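Local structure of carbohydrate oxidase (3RJA) at residues I92-Y97 with G102-E107; F214-N219 with P276-L281. The protein oxidises the C1 hydroxyl of mono-, oligo- and polysaccharides to the lactone with its FAD cofactor, reducing molecular oxygen to hydrogen peroxide. One frame throughout, in Å; residues are numbered along the deposited sequence.

Contact 1 of 2, residues I92-Y97 with G102-E107; sequences IDVISY and GIAHVE
E107 reaches back across a two-stranded hairpin to hold the backbone of D93. From CB, which lies 3.6 Å from D93 O, the chain leads to CG, where I95 crosses at about a right angle, its CD1 3.7 Å from E107 CG. With CG anti to the carbonyl carbon (chi1 -79°) and the chain extended beyond it, the carboxylate arrives beside the backbone of D93, just ahead of strand 94-98. Its CD lies near D93 N and 4.1 Å from D93 CB. OE1 accepts D93 N at 3.0 Å, on its anti side and 19° out of the carboxylate plane; OE2 turns to a bound TRS, probably from the crystallisation liquor. The two acids lie side by side, and D93 OD2 comes within 3.7 Å of E107 OE1, which probably raises the proton affinity of one of them. A backbone bond from E107 N to D93 O closes the pair.

Further along, H105 O takes I95 N at 2.8 Å and, weakly, S96 N, because I95 and S96 both face H105. S96 O receives H105 N. The small S96 fits against H105, its OG 3.3 Å from H105 CB, and a water joins that hydroxyl to I103 O. On the opposite face, V94, V106, A104 and the Y97 ring supply the apolar surface that helix 112-123 covers; A104 CB sits at the ring's edge. G102 takes a positive phi (78°), easy without a side chain, and Y97 OH lies 3.3 Å from its CA. The whole is an antiparallel beta hairpin carrying a classic bulge, within the FAD-binding domain.

Contact 2 of 2, residues F214-N219 with P276-L281; sequences FGVTLN and PLLDTL
Sheet-to-helix packing in the large antiparallel sheet brings the end of strand 211-217 against the last turn of helix 267-278 and the residues that follow it. V216 and L281 meet across this seam, and two more leucines, L218 and L278, complete a small apolar cluster in which all four residues are buried.

V216 points its two methyls at different partners. CG2, anti to the carbonyl carbon, lies 4.1 Å from L278 CD2, and the two side chains cross obliquely; CG1, anti to the backbone N (chi1 180°), looks more loosely to L281 CD1 at 4.4 Å. A beta-branched valine suits a strand, where its short fork gives two methyls without a long reach. The leucines opposite come in with branched ends: the CB of L278 is not aimed at the strand, yet CD2, the branch that folds back, reaches V216. L281 does point across, and its fork receives one branch of L218, whose CD2 is 4.0 Å from L281 CD1 and 4.1 Å from L281 CD2. These two side chains cross at about a right angle, and a single methyl of L218 sits against both prongs.

The helix side is shaped by its own chain, with T280 N bonded to L277 O at 2.8 Å as the peptide turns toward L281. Y285 touches both V216 and L278, while I259 of the neighbouring strand borders V216. Such methyl-to-methyl contact, joining an inner strand to a helix, is characteristic of the layer between an antiparallel sheet and its covering helices in an alpha+beta domain.

Contact 1 and contact 2 belong to different sheets and share no helix or strand; their centres are 40 Å apart, with nearest atoms about 26 Å apart. Contact 1 joins two neighbours in sequence within one sheet, so backbone bonds, an acid and a water do much of the work, and its residues range from buried to exposed. In contact 2, by contrast, 56 residues lie between the two segments, one on a strand and the other on a helix against its sheet, and apolar ends alone meet in a buried layer. The difference shows in area: 552 Å² is buried between 92-97 and 102-107, against 120 Å² between 214-219 and 276-281.

Contact 1 of 2, residues I92-Y97 with G102-E107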
loop_
_atom_site.group_PDB
_atom_site.type_symbol
_atom_site.label_atom_id
_atom_site.label_comp_id
_atom_site.label_asym_id
_atom_site.label_seq_id
_atom_site.Cartn_x
_atom_site.Cartn_y
_atom_site.Cartn_z
ATOM N N ILE A 92 -11.944 -14.494 4.723
ATOM C CA ILE A 92 -10.797 -14.102 5.518
ATOM C C ILE A 92 -9.810 -15.220 5.829
ATOM O O ILE A 92 -8.842 -14.992 6.542
ATOM C CB ILE A 92 -11.277 -13.475 6.891
ATOM C CG1 ILE A 92 -12.081 -14.496 7.706
ATOM C CG2 ILE A 92 -12.064 -12.186 6.652
ATOM C CD1 ILE A 92 -12.326 -14.058 9.186
ATOM N N ASP A 93 -10.056 -16.426 5.335
ATOM C CA ASP A 93 -9.266 -17.573 5.804
ATOM C C ASP A 93 -7.931 -17.750 5.106
ATOM O O ASP A 93 -7.816 -17.520 3.898
ATOM C CB ASP A 93 -10.048 -18.856 5.582
ATOM C CG ASP A 93 -11.320 -18.904 6.417
ATOM O OD1 ASP A 93 -11.406 -18.196 7.441
ATOM O OD2 ASP A 93 -12.231 -19.644 6.032
ATOM N N VAL A 94 -6.946 -18.185 5.882
ATOM C CA VAL A 94 -5.852 -18.984 5.345
ATOM C C VAL A 94 -6.407 -20.380 5.033
ATOM O O VAL A 94 -6.700 -21.190 5.945
ATOM C CB VAL A 94 -4.657 -19.030 6.304
ATOM C CG1 VAL A 94 -3.569 -19.932 5.740
ATOM C CG2 VAL A 94 -4.142 -17.582 6.559
ATOM N N ILE A 95 -6.631 -20.609 3.747
ATOM C CA ILE A 95 -7.282 -21.824 3.224
ATOM C C ILE A 95 -6.418 -23.065 3.454
ATOM O O ILE A 95 -6.929 -24.116 3.813
ATOM C CB ILE A 95 -7.565 -21.710 1.704
ATOM C CG1 ILE A 95 -8.440 -20.478 1.401
ATOM C CG2 ILE A 95 -8.256 -22.980 1.170
ATOM C CD1 ILE A 95 -8.350 -20.016 -0.094
ATOM N N SER A 96 -5.113 -22.941 3.234
ATOM C CA SER A 96 -4.220 -24.088 3.347
ATOM C C SER A 96 -2.823 -23.559 3.592
ATOM O O SER A 96 -2.520 -22.400 3.277
ATOM C CB SER A 96 -4.253 -24.936 2.067
ATOM O OG SER A 96 -3.738 -24.185 0.949
ATOM N N TYR A 97 -1.985 -24.403 4.182
ATOM C CA TYR A 97 -0.595 -24.095 4.373
ATOM C C TYR A 97 0.168 -25.381 4.111
ATOM O O TYR A 97 -0.180 -26.433 4.643
ATOM C CB TYR A 97 -0.313 -23.565 5.787
ATOM C CG TYR A 97 1.170 -23.441 6.044
ATOM C CD1 TYR A 97 1.893 -22.398 5.492
ATOM C CD2 TYR A 97 1.868 -24.409 6.807
ATOM C CE1 TYR A 97 3.286 -22.291 5.678
ATOM C CE2 TYR A 97 3.246 -24.318 7.003
ATOM C CZ TYR A 97 3.952 -23.251 6.429
ATOM O OH TYR A 97 5.309 -23.133 6.599
ATOM N N GLY A 102 6.253 -23.937 2.672
ATOM C CA GLY A 102 6.002 -22.669 3.375
ATOM C C GLY A 102 4.968 -21.811 2.645
ATOM O O GLY A 102 4.777 -20.621 2.975
ATOM N N ILE A 103 4.312 -22.390 1.638
ATOM C CA ILE A 103 3.331 -21.631 0.868
ATOM C C ILE A 103 1.933 -21.711 1.486
ATOM O O ILE A 103 1.466 -22.799 1.865
ATOM C CB ILE A 103 3.325 -22.055 -0.626
ATOM C CG1 ILE A 103 4.696 -21.735 -1.259
ATOM C CG2 ILE A 103 2.226 -21.355 -1.385
ATOM C CD1 ILE A 103 4.892 -22.326 -2.678
ATOM N N ALA A 104 1.275 -20.553 1.571
ATOM C CA ALA A 104 -0.087 -20.430 2.113
ATOM C C ALA A 104 -1.024 -19.993 1.018
ATOM O O ALA A 104 -0.651 -19.157 0.178
ATOM C CB ALA A 104 -0.118 -19.365 3.216
ATOM N N HIS A 105 -2.242 -20.524 1.033
ATOM C CA HIS A 105 -3.278 -20.053 0.126
ATOM C C HIS A 105 -4.222 -19.228 0.988
ATOM O O HIS A 105 -4.601 -19.678 2.079
ATOM C CB HIS A 105 -4.002 -21.217 -0.558
ATOM C CG HIS A 105 -3.147 -21.960 -1.538
ATOM N ND1 HIS A 105 -3.669 -22.659 -2.607
ATOM C CD2 HIS A 105 -1.798 -22.060 -1.647
ATOM C CE1 HIS A 105 -2.683 -23.193 -3.301
ATOM N NE2 HIS A 105 -1.539 -22.835 -2.751
ATOM N N VAL A 106 -4.555 -18.017 0.514
ATOM C CA VAL A 106 -5.310 -17.031 1.301
ATOM C C VAL A 106 -6.472 -16.383 0.538
ATOM O O VAL A 106 -6.343 -15.989 -0.635
ATOM C CB VAL A 106 -4.365 -15.914 1.889
ATOM C CG1 VAL A 106 -5.108 -15.040 2.936
ATOM C CG2 VAL A 106 -3.115 -16.577 2.514
ATOM N N GLU A 107 -7.603 -16.282 1.217
ATOM C CA GLU A 107 -8.797 -15.612 0.686
ATOM C C GLU A 107 -8.556 -14.101 0.575
ATOM O O GLU A 107 -7.716 -13.573 1.299
ATOM C CB GLU A 107 -10.003 -15.940 1.575
ATOM C CG GLU A 107 -10.554 -17.333 1.260
ATOM C CD GLU A 107 -11.812 -17.699 2.051
ATOM O OE1 GLU A 107 -11.977 -17.290 3.220
ATOM O OE2 GLU A 107 -12.634 -18.421 1.490
HETATM O O HOH W 1 -0.711 -23.963 0.764
#

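Contact 2 of 2, residues F214-N219 with P276-L281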
loop_
_atom_site.group_PDB
_atom_site.type_symbol
_atom_site.label_atom_id
_atom_site.label_comp_id
_atom_site.label_asym_id
_atom_site.label_seq_id
_atom_site.Cartn_x
_atom_site.Cartn_y
_atom_site.Cartn_z
ATOM N N PHE A 214 13.827 0.347 16.992
ATOM C CA PHE A 214 14.700 1.448 17.323
ATOM C C PHE A 214 14.115 2.766 16.869
ATOM O O PHE A 214 13.164 2.801 16.063
ATOM C CB PHE A 214 16.114 1.210 16.756
ATOM C CG PHE A 214 16.186 1.173 15.262
ATOM C CD1 PHE A 214 16.419 2.343 14.537
ATOM C CD2 PHE A 214 16.065 -0.023 14.581
ATOM C CE1 PHE A 214 16.550 2.322 13.145
ATOM C CE2 PHE A 214 16.165 -0.064 13.202
ATOM C CZ PHE A 214 16.403 1.103 12.469
ATOM N N GLY A 215 14.682 3.850 17.401
ATOM C CA GLY A 215 14.162 5.175 17.162
ATOM C C GLY A 215 15.218 6.217 17.497
ATOM O O GLY A 215 16.032 6.001 18.409
ATOM N N VAL A 216 15.207 7.321 16.743
ATOM C CA VAL A 216 16.111 8.451 16.970
ATOM C C VAL A 216 15.332 9.759 16.844
ATOM O O VAL A 216 14.793 10.058 15.779
ATOM C CB VAL A 216 17.285 8.486 15.935
ATOM C CG1 VAL A 216 18.193 9.682 16.209
ATOM C CG2 VAL A 216 18.080 7.162 15.955
ATOM N N THR A 217 15.262 10.527 17.930
ATOM C CA THR A 217 14.721 11.878 17.876
ATOM C C THR A 217 15.780 12.772 17.230
ATOM O O THR A 217 16.860 12.951 17.788
ATOM C CB THR A 217 14.405 12.369 19.299
ATOM O OG1 THR A 217 13.705 11.341 20.007
ATOM C CG2 THR A 217 13.556 13.634 19.281
ATOM N N LEU A 218 15.493 13.313 16.050
ATOM C CA LEU A 218 16.531 13.927 15.236
ATOM C C LEU A 218 16.943 15.298 15.742
ATOM O O LEU A 218 18.103 15.677 15.615
ATOM C CB LEU A 218 16.118 14.010 13.761
ATOM C CG LEU A 218 15.995 12.624 13.116
ATOM C CD1 LEU A 218 15.188 12.683 11.811
ATOM C CD2 LEU A 218 17.411 12.047 12.897
ATOM N N ASN A 219 15.978 16.016 16.312
ATOM C CA ASN A 219 16.120 17.423 16.681
ATOM C C ASN A 219 16.652 18.367 15.590
ATOM O O ASN A 219 17.544 19.162 15.858
ATOM C CB ASN A 219 16.903 17.565 17.990
ATOM C CG ASN A 219 16.194 16.900 19.142
ATOM O OD1 ASN A 219 15.015 17.151 19.372
ATOM N ND2 ASN A 219 16.887 16.028 19.850
ATOM N N PRO A 276 27.396 4.208 11.685
ATOM C CA PRO A 276 27.868 5.041 10.588
ATOM C C PRO A 276 26.938 6.195 10.294
ATOM O O PRO A 276 27.417 7.251 9.912
ATOM C CB PRO A 276 27.940 4.059 9.394
ATOM C CG PRO A 276 28.272 2.743 10.043
ATOM C CD PRO A 276 27.420 2.770 11.309
ATOM N N LEU A 277 25.629 6.005 10.500
ATOM C CA LEU A 277 24.642 7.061 10.285
ATOM C C LEU A 277 24.631 8.038 11.461
ATOM O O LEU A 277 24.651 9.270 11.256
ATOM C CB LEU A 277 23.230 6.488 10.075
ATOM C CG LEU A 277 22.100 7.538 9.835
ATOM C CD1 LEU A 277 22.541 8.650 8.872
ATOM C CD2 LEU A 277 20.791 6.868 9.298
ATOM N N LEU A 278 24.560 7.495 12.681
ATOM C CA LEU A 278 24.638 8.319 13.903
ATOM C C LEU A 278 25.867 9.240 13.870
ATOM O O LEU A 278 25.760 10.409 14.238
ATOM C CB LEU A 278 24.623 7.446 15.175
ATOM C CG LEU A 278 23.448 6.469 15.332
ATOM C CD1 LEU A 278 23.614 5.613 16.604
ATOM C CD2 LEU A 278 22.111 7.215 15.376
ATOM N N ASP A 279 27.003 8.724 13.378
ATOM C CA ASP A 279 28.231 9.545 13.193
ATOM C C ASP A 279 28.102 10.690 12.207
ATOM O O ASP A 279 28.864 11.651 12.286
ATOM C CB ASP A 279 29.441 8.696 12.769
ATOM C CG ASP A 279 29.837 7.686 13.818
ATOM O OD1 ASP A 279 29.551 7.931 15.009
ATOM O OD2 ASP A 279 30.392 6.627 13.447
ATOM N N THR A 280 27.164 10.603 11.276
ATOM C CA THR A 280 27.054 11.679 10.259
ATOM C C THR A 280 25.827 12.570 10.438
ATOM O O THR A 280 25.660 13.562 9.747
ATOM C CB THR A 280 27.086 11.103 8.843
ATOM O OG1 THR A 280 26.162 10.004 8.758
ATOM C CG2 THR A 280 28.475 10.590 8.544
ATOM N N LEU A 281 24.961 12.207 11.374
ATOM C CA LEU A 281 23.806 13.020 11.708
ATOM C C LEU A 281 24.230 14.339 12.355
ATOM O O LEU A 281 25.222 14.371 13.077
ATOM C CB LEU A 281 22.868 12.243 12.653
ATOM C CG LEU A 281 21.947 11.178 12.008
ATOM C CD1 LEU A 281 21.088 10.535 13.045
ATOM C CD2 LEU A 281 21.031 11.774 10.909
#